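Local coordinates for protein isomaltodextranase (PDB 5AWO) that hydrolyses alpha-1,6-glucosidic linkages in polysaccharides, probably releasing successive isomaltose units from the non-reducing ends of dextran chains, at residues A[428-440]-A[462-475]. Sequence-based numbering, arbitrary orientation.
Sequences LGLATGGNVRDLW and IFRVTPPKMHGTTR
Arg475 brings its guanidinium edge-on to the carbonyl of Gly429: NH1 donates to Gly429 O at 3.1 Å, with the oxygen almost in the guanidinium plane but the donor well above the carbonyl plane. Its chain, extended through chi1 and chi2, carries CD alongside the same oxygen, and the bend at chi3 (-66°) swings the guanidinium round until NH1 faces it, while NH1 and NH2 lie by the methyl of Ala431. NE forms a salt bridge with Glu607, so one side chain ties the 428-433 loop to strand 601-609. Cut back to an alanine, this position would probably cost Glu607 this salt bridge and Gly429 O this donor, and with them the side-chain link between loop and strand. Farther along, Pro467 sets its CB 3.5 Å from Thr432 OG1, which itself bonds to Gly433 O, and its CG meets Leu430 CD1 at 4.1 Å. Gly434 packs its CA against the backbone of Pro467; a side chain there would run into Val465 CG1. Beyond it, strands 434-438 and 462-466 pair antiparallel, with Asn435-Thr466 and Arg437-Arg464 as hydrogen-bonded pairs. On the face of Val436 and Asp438, the Phe463 ring lies obliquely against both: its CD1 touches Val436 CG1 at 3.5 Å, and its CE1 is 4.0 Å from Asp438 CB. On the other face, a water lies within bonding distance of Asn435 OD1, Thr466 OG1 and Arg464 O, while Asn435 ND2 bonds to Asn444 OD1. Past the pairing, Leu439 N bonds to Ile462 O at 3.0 Å. The ladder belongs to the C-terminal beta-sandwich of this family 27 hydrolase: strand 405-410 flanks 460-466, strand 443-448 flanks 434-438, and helix 362-370 packs on Leu439, Ile462 and Arg464, with Glu363 and Asp370 pairing with Arg437 and Arg464.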
ATOM      1  N   LEU A 428       1.828  14.802 -17.185  1.00 17.68           N
ATOM      2  CA  LEU A 428       2.098  15.112 -15.769  1.00 18.46           C
ATOM      3  C   LEU A 428       1.572  16.477 -15.306  1.00 19.88           C
ATOM      4  O   LEU A 428       1.286  16.647 -14.133  1.00 20.33           O
ATOM      5  CB  LEU A 428       3.584  14.989 -15.439  1.00 18.78           C
ATOM      6  CG  LEU A 428       4.241  13.629 -15.764  1.00 19.20           C
ATOM      7  CD1 LEU A 428       5.662  13.607 -15.259  1.00 19.66           C
ATOM      8  CD2 LEU A 428       3.438  12.442 -15.240  1.00 19.61           C
ATOM      9  N   GLY A 429       1.465  17.432 -16.230  1.00 20.56           N
ATOM     10  CA  GLY A 429       0.907  18.762 -15.896  1.00 20.58           C
ATOM     11  C   GLY A 429       1.956  19.724 -15.374  1.00 21.20           C
ATOM     12  O   GLY A 429       1.664  20.572 -14.532  1.00 21.21           O
ATOM     13  N   LEU A 430       3.188  19.576 -15.841  1.00 20.80           N
ATOM     14  CA  LEU A 430       4.296  20.450 -15.442  1.00 22.05           C
ATOM     15  C   LEU A 430       4.563  21.491 -16.519  1.00 22.77           C
ATOM     16  O   LEU A 430       4.262  21.279 -17.686  1.00 22.06           O
ATOM     17  CB  LEU A 430       5.563  19.639 -15.221  1.00 22.15           C
ATOM     18  CG  LEU A 430       5.423  18.417 -14.327  1.00 22.00           C
ATOM     19  CD1 LEU A 430       6.778  17.742 -14.255  1.00 22.14           C
ATOM     20  CD2 LEU A 430       4.897  18.799 -12.956  1.00 21.26           C
ATOM     21  N   ALA A 431       5.146  22.616 -16.104  1.00 24.09           N
ATOM     22  CA  ALA A 431       5.465  23.714 -17.013  1.00 26.61           C
ATOM     23  C   ALA A 431       6.973  23.773 -17.331  1.00 28.28           C
ATOM     24  O   ALA A 431       7.400  24.597 -18.148  1.00 31.44           O
ATOM     25  CB  ALA A 431       5.017  25.032 -16.390  1.00 26.44           C
ATOM     26  N   THR A 432       7.757  22.903 -16.684  1.00 26.65           N
ATOM     27  CA  THR A 432       9.221  23.019 -16.567  1.00 27.25           C
ATOM     28  C   THR A 432      10.079  22.031 -17.357  1.00 27.23           C
ATOM     29  O   THR A 432      11.287  22.213 -17.449  1.00 27.37           O
ATOM     30  CB  THR A 432       9.662  22.749 -15.116  1.00 27.78           C
ATOM     31  OG1 THR A 432       9.176  21.460 -14.689  1.00 27.36           O
ATOM     32  CG2 THR A 432       9.134  23.818 -14.178  1.00 29.13           C
ATOM     33  N   GLY A 433       9.487  20.948 -17.842  1.00 26.00           N
ATOM     34  CA  GLY A 433      10.322  19.800 -18.283  1.00 23.03           C
ATOM     35  C   GLY A 433      11.116  19.257 -17.111  1.00 23.32           C
ATOM     36  O   GLY A 433      10.792  19.513 -15.945  1.00 23.45           O
ATOM     37  N   GLY A 434      12.135  18.444 -17.396  1.00 19.85           N
ATOM     38  CA  GLY A 434      12.976  17.930 -16.345  1.00 20.44           C
ATOM     39  C   GLY A 434      14.161  17.151 -16.863  1.00 18.03           C
ATOM     40  O   GLY A 434      14.146  16.701 -18.010  1.00 18.58           O
ATOM     41  N   ASN A 435      15.186  17.047 -16.026  1.00 19.24           N
ATOM     42  CA  ASN A 435      16.321  16.181 -16.305  1.00 20.18           C
ATOM     43  C   ASN A 435      15.819  14.731 -16.220  1.00 19.77           C
ATOM     44  O   ASN A 435      15.079  14.391 -15.283  1.00 20.30           O
ATOM     45  CB  ASN A 435      17.432  16.390 -15.290  1.00 21.19           C
ATOM     46  CG  ASN A 435      18.543  15.370 -15.431  1.00 23.57           C
ATOM     47  OD1 ASN A 435      18.500  14.279 -14.825  1.00 25.05           O
ATOM     48  ND2 ASN A 435      19.529  15.686 -16.264  1.00 25.00           N
ATOM     49  N   VAL A 436      16.233  13.909 -17.182  1.00 18.95           N
ATOM     50  CA  VAL A 436      15.752  12.507 -17.248  1.00 18.41           C
ATOM     51  C   VAL A 436      16.943  11.575 -17.107  1.00 17.43           C
ATOM     52  O   VAL A 436      17.944  11.731 -17.825  1.00 18.66           O
ATOM     53  CB  VAL A 436      14.999  12.241 -18.562  1.00 17.86           C
ATOM     54  CG1 VAL A 436      14.502  10.793 -18.620  1.00 17.60           C
ATOM     55  CG2 VAL A 436      13.822  13.184 -18.703  1.00 19.96           C
ATOM     56  N   ARG A 437      16.853  10.638 -16.171  1.00 16.78           N
ATOM     57  CA  ARG A 437      17.881   9.630 -15.993  1.00 16.56           C
ATOM     58  C   ARG A 437      17.234   8.242 -16.120  1.00 15.42           C
ATOM     59  O   ARG A 437      16.260   7.940 -15.424  1.00 15.48           O
ATOM     60  CB  ARG A 437      18.524   9.779 -14.621  1.00 17.06           C
ATOM     61  CG  ARG A 437      19.697   8.891 -14.395  1.00 18.74           C
ATOM     62  CD  ARG A 437      20.486   9.247 -13.133  1.00 18.72           C
ATOM     63  NE  ARG A 437      21.459   8.213 -12.881  1.00 20.29           N
ATOM     64  CZ  ARG A 437      22.674   8.175 -13.430  1.00 19.39           C
ATOM     65  NH1 ARG A 437      23.097   9.192 -14.183  1.00 20.46           N
ATOM     66  NH2 ARG A 437      23.485   7.161 -13.174  1.00 20.16           N
ATOM     67  N   ASP A 438      17.795   7.416 -17.009  1.00 14.97           N
ATOM     68  CA  ASP A 438      17.399   6.000 -17.184  1.00 14.09           C
ATOM     69  C   ASP A 438      18.106   5.177 -16.106  1.00 14.77           C
ATOM     70  O   ASP A 438      19.327   5.149 -16.018  1.00 14.56           O
ATOM     71  CB  ASP A 438      17.787   5.552 -18.595  1.00 14.57           C
ATOM     72  CG  ASP A 438      17.394   4.124 -18.901  1.00 14.49           C
ATOM     73  OD1 ASP A 438      17.487   3.297 -17.997  1.00 15.14           O
ATOM     74  OD2 ASP A 438      17.025   3.853 -20.060  1.00 16.27           O
ATOM     75  N   LEU A 439      17.318   4.554 -15.215  1.00 13.93           N
ATOM     76  CA  LEU A 439      17.870   3.968 -14.012  1.00 14.39           C
ATOM     77  C   LEU A 439      18.418   2.551 -14.177  1.00 14.17           C
ATOM     78  O   LEU A 439      19.099   2.068 -13.297  1.00 15.51           O
ATOM     79  CB  LEU A 439      16.852   3.967 -12.863  1.00 14.57           C
ATOM     80  CG  LEU A 439      16.244   5.324 -12.560  1.00 15.16           C
ATOM     81  CD1 LEU A 439      15.323   5.242 -11.376  1.00 16.07           C
ATOM     82  CD2 LEU A 439      17.300   6.393 -12.323  1.00 15.51           C
ATOM     83  N   TRP A 440      18.173   1.932 -15.329  1.00 14.96           N
ATOM     84  CA  TRP A 440      18.824   0.634 -15.626  1.00 15.01           C
ATOM     85  C   TRP A 440      20.041   0.817 -16.519  1.00 15.03           C
ATOM     86  O   TRP A 440      21.013   0.072 -16.387  1.00 15.97           O
ATOM     87  CB  TRP A 440      17.826  -0.377 -16.231  1.00 14.86           C
ATOM     88  CG  TRP A 440      16.924  -0.947 -15.197  1.00 14.94           C
ATOM     89  CD1 TRP A 440      15.635  -0.576 -14.959  1.00 15.36           C
ATOM     90  CD2 TRP A 440      17.248  -1.945 -14.221  1.00 14.60           C
ATOM     91  NE1 TRP A 440      15.132  -1.296 -13.905  1.00 14.88           N
ATOM     92  CE2 TRP A 440      16.103  -2.136 -13.425  1.00 14.87           C
ATOM     93  CE3 TRP A 440      18.400  -2.687 -13.937  1.00 16.07           C
ATOM     94  CZ2 TRP A 440      16.083  -3.052 -12.375  1.00 14.97           C
ATOM     95  CZ3 TRP A 440      18.375  -3.583 -12.892  1.00 15.45           C
ATOM     96  CH2 TRP A 440      17.233  -3.758 -12.123  1.00 15.74           C
ATOM     97  N   ILE A 462      12.464   2.602 -16.540  1.00 13.78           N
ATOM     98  CA  ILE A 462      12.119   3.437 -15.402  1.00 13.89           C
ATOM     99  C   ILE A 462      13.133   4.564 -15.288  1.00 14.06           C
ATOM    100  O   ILE A 462      14.354   4.382 -15.486  1.00 14.24           O
ATOM    101  CB  ILE A 462      11.973   2.598 -14.099  1.00 14.45           C
ATOM    102  CG1 ILE A 462      11.243   3.340 -12.999  1.00 14.51           C
ATOM    103  CG2 ILE A 462      13.293   2.044 -13.626  1.00 14.45           C
ATOM    104  CD1 ILE A 462      10.810   2.473 -11.833  1.00 15.40           C
ATOM    105  N   PHE A 463      12.596   5.748 -14.980  1.00 14.48           N
ATOM    106  CA  PHE A 463      13.353   7.002 -15.051  1.00 14.77           C
ATOM    107  C   PHE A 463      13.164   7.792 -13.766  1.00 15.21           C
ATOM    108  O   PHE A 463      12.075   7.798 -13.168  1.00 15.59           O
ATOM    109  CB  PHE A 463      12.864   7.870 -16.216  1.00 15.35           C
ATOM    110  CG  PHE A 463      12.913   7.211 -17.557  1.00 14.88           C
ATOM    111  CD1 PHE A 463      14.059   7.293 -18.360  1.00 14.96           C
ATOM    112  CD2 PHE A 463      11.819   6.495 -18.025  1.00 15.69           C
ATOM    113  CE1 PHE A 463      14.106   6.678 -19.587  1.00 15.45           C
ATOM    114  CE2 PHE A 463      11.868   5.878 -19.249  1.00 15.96           C
ATOM    115  CZ  PHE A 463      13.002   5.987 -20.035  1.00 15.32           C
ATOM    116  N   ARG A 464      14.231   8.481 -13.348  1.00 15.04           N
ATOM    117  CA  ARG A 464      14.087   9.598 -12.397  1.00 15.55           C
ATOM    118  C   ARG A 464      14.009  10.851 -13.240  1.00 15.94           C
ATOM    119  O   ARG A 464      14.913  11.103 -14.046  1.00 16.66           O
ATOM    120  CB  ARG A 464      15.275   9.664 -11.441  1.00 15.96           C
ATOM    121  CG  ARG A 464      15.279  10.886 -10.505  1.00 17.10           C
ATOM    122  CD  ARG A 464      14.282  10.811  -9.369  1.00 18.24           C
ATOM    123  NE  ARG A 464      14.689   9.840  -8.376  1.00 19.06           N
ATOM    124  CZ  ARG A 464      14.522   9.937  -7.055  1.00 19.04           C
ATOM    125  NH1 ARG A 464      13.912  10.963  -6.509  1.00 20.78           N
ATOM    126  NH2 ARG A 464      14.936   8.967  -6.282  1.00 18.86           N
ATOM    127  N   VAL A 465      12.944  11.638 -13.054  1.00 16.54           N
ATOM    128  CA  VAL A 465      12.754  12.901 -13.733  1.00 17.35           C
ATOM    129  C   VAL A 465      12.803  14.036 -12.706  1.00 17.05           C
ATOM    130  O   VAL A 465      12.110  14.020 -11.688  1.00 17.16           O
ATOM    131  CB  VAL A 465      11.422  12.926 -14.495  1.00 17.55           C
ATOM    132  CG1 VAL A 465      11.238  14.265 -15.209  1.00 17.88           C
ATOM    133  CG2 VAL A 465      11.345  11.752 -15.479  1.00 17.88           C
ATOM    134  N   THR A 466      13.713  14.981 -12.957  1.00 17.95           N
ATOM    135  CA  THR A 466      13.995  16.039 -11.997  1.00 19.42           C
ATOM    136  C   THR A 466      13.766  17.412 -12.649  1.00 20.70           C
ATOM    137  O   THR A 466      14.631  17.916 -13.386  1.00 21.61           O
ATOM    138  CB  THR A 466      15.441  15.936 -11.471  1.00 20.14           C
ATOM    139  OG1 THR A 466      15.716  14.599 -11.006  1.00 19.99           O
ATOM    140  CG2 THR A 466      15.685  16.896 -10.309  1.00 21.23           C
ATOM    141  N   PRO A 467      12.587  18.008 -12.409  1.00 21.36           N
ATOM    142  CA  PRO A 467      12.309  19.368 -12.873  1.00 21.51           C
ATOM    143  C   PRO A 467      13.325  20.353 -12.302  1.00 21.96           C
ATOM    144  O   PRO A 467      13.690  20.237 -11.139  1.00 23.92           O
ATOM    145  CB  PRO A 467      10.922  19.652 -12.282  1.00 22.19           C
ATOM    146  CG  PRO A 467      10.281  18.299 -12.225  1.00 21.48           C
ATOM    147  CD  PRO A 467      11.392  17.395 -11.807  1.00 20.63           C
ATOM    148  N   PRO A 468      13.778  21.301 -13.135  1.00 25.15           N
ATOM    149  CA  PRO A 468      14.505  22.445 -12.572  1.00 27.99           C
ATOM    150  C   PRO A 468      13.539  23.323 -11.780  1.00 29.91           C
ATOM    151  O   PRO A 468      12.341  23.340 -12.075  1.00 31.66           O
ATOM    152  CB  PRO A 468      15.037  23.171 -13.813  1.00 29.21           C
ATOM    153  CG  PRO A 468      14.101  22.829 -14.895  1.00 28.45           C
ATOM    154  CD  PRO A 468      13.497  21.473 -14.565  1.00 27.13           C
ATOM    155  N   LYS A 469      14.044  24.017 -10.768  1.00 32.22           N
ATOM    156  CA  LYS A 469      13.213  24.904  -9.948  1.00 35.42           C
ATOM    157  C   LYS A 469      13.683  26.352 -10.061  1.00 40.47           C
ATOM    158  O   LYS A 469      14.794  26.671  -9.654  1.00 42.50           O
ATOM    159  CB  LYS A 469      13.269  24.462  -8.488  1.00 34.77           C
ATOM    160  CG  LYS A 469      12.688  23.075  -8.255  1.00 33.71           C
ATOM    161  CD  LYS A 469      12.833  22.658  -6.817  1.00 32.59           C
ATOM    162  CE  LYS A 469      12.229  21.285  -6.576  1.00 32.17           C
ATOM    163  NZ  LYS A 469      12.126  20.997  -5.123  1.00 31.91           N
ATOM    164  N   MET A 470      12.847  27.207 -10.640  1.00 48.76           N
ATOM    165  CA  MET A 470      13.059  28.655 -10.579  1.00 54.98           C
ATOM    166  C   MET A 470      12.680  29.118  -9.177  1.00 56.72           C
ATOM    167  O   MET A 470      11.587  28.812  -8.697  1.00 58.39           O
ATOM    168  CB  MET A 470      12.187  29.385 -11.600  1.00 59.54           C
ATOM    169  CG  MET A 470      12.656  29.296 -13.043  1.00 64.58           C
ATOM    170  SD  MET A 470      11.520  30.161 -14.152  1.00 72.91           S
ATOM    171  CE  MET A 470      12.163  29.661 -15.750  1.00 71.88           C
ATOM    172  N   HIS A 471      13.584  29.845  -8.522  1.00 56.67           N
ATOM    173  CA  HIS A 471      13.372  30.354  -7.151  1.00 55.80           C
ATOM    174  C   HIS A 471      12.685  29.366  -6.189  1.00 51.60           C
ATOM    175  O   HIS A 471      11.874  29.755  -5.338  1.00 50.63           O
ATOM    176  CB  HIS A 471      12.649  31.720  -7.174  1.00 60.25           C
ATOM    177  CG  HIS A 471      11.789  31.946  -8.383  1.00 63.03           C
ATOM    178  ND1 HIS A 471      12.275  32.498  -9.549  1.00 64.26           N
ATOM    179  CD2 HIS A 471      10.473  31.708  -8.599  1.00 65.33           C
ATOM    180  CE1 HIS A 471      11.298  32.583 -10.434  1.00 65.22           C
ATOM    181  NE2 HIS A 471      10.194  32.109  -9.884  1.00 65.92           N
ATOM    182  N   GLY A 472      13.034  28.087  -6.316  1.00 44.42           N
ATOM    183  CA  GLY A 472      12.506  27.049  -5.444  1.00 41.53           C
ATOM    184  C   GLY A 472      11.084  26.600  -5.732  1.00 37.35           C
ATOM    185  O   GLY A 472      10.520  25.819  -4.959  1.00 40.63           O
ATOM    186  N   THR A 473      10.504  27.068  -6.834  1.00 35.83           N
ATOM    187  CA  THR A 473       9.108  26.753  -7.152  1.00 35.65           C
ATOM    188  C   THR A 473       8.943  25.269  -7.498  1.00 33.00           C
ATOM    189  O   THR A 473       9.493  24.796  -8.488  1.00 33.25           O
ATOM    190  CB  THR A 473       8.583  27.598  -8.315  1.00 37.96           C
ATOM    191  OG1 THR A 473       8.574  28.981  -7.934  1.00 38.53           O
ATOM    192  CG2 THR A 473       7.168  27.191  -8.695  1.00 37.62           C
ATOM    193  N   THR A 474       8.151  24.575  -6.692  1.00 30.12           N
ATOM    194  CA  THR A 474       7.880  23.146  -6.893  1.00 28.22           C
ATOM    195  C   THR A 474       6.381  22.942  -7.107  1.00 27.62           C
ATOM    196  O   THR A 474       5.587  23.257  -6.208  1.00 29.03           O
ATOM    197  CB  THR A 474       8.317  22.344  -5.671  1.00 29.10           C
ATOM    198  OG1 THR A 474       9.650  22.716  -5.291  1.00 29.95           O
ATOM    199  CG2 THR A 474       8.273  20.840  -5.968  1.00 28.30           C
ATOM    200  N   ARG A 475       6.007  22.392  -8.267  1.00 24.42           N
ATOM    201  CA  ARG A 475       4.609  22.071  -8.567  1.00 23.26           C
ATOM    202  C   ARG A 475       4.286  20.584  -8.287  1.00 22.77           C
ATOM    203  O   ARG A 475       4.981  19.697  -8.780  1.00 22.48           O
ATOM    204  CB  ARG A 475       4.252  22.386 -10.020  1.00 23.77           C
ATOM    205  CG  ARG A 475       2.809  22.077 -10.392  1.00 23.95           C
ATOM    206  CD  ARG A 475       2.454  22.366 -11.812  1.00 24.14           C
ATOM    207  NE  ARG A 475       2.526  23.808 -12.104  1.00 24.13           N
ATOM    208  CZ  ARG A 475       2.237  24.349 -13.284  1.00 25.54           C
ATOM    209  NH1 ARG A 475       1.867  23.613 -14.333  1.00 24.72           N
ATOM    210  NH2 ARG A 475       2.354  25.679 -13.433  1.00 25.96           N
TER
HETATM  211  O   HOH W   1      16.798  13.063 -13.046  1.00 19.80           O
HETATM  212  O   HOH W   2      15.154   1.810 -17.311  1.00 14.67           O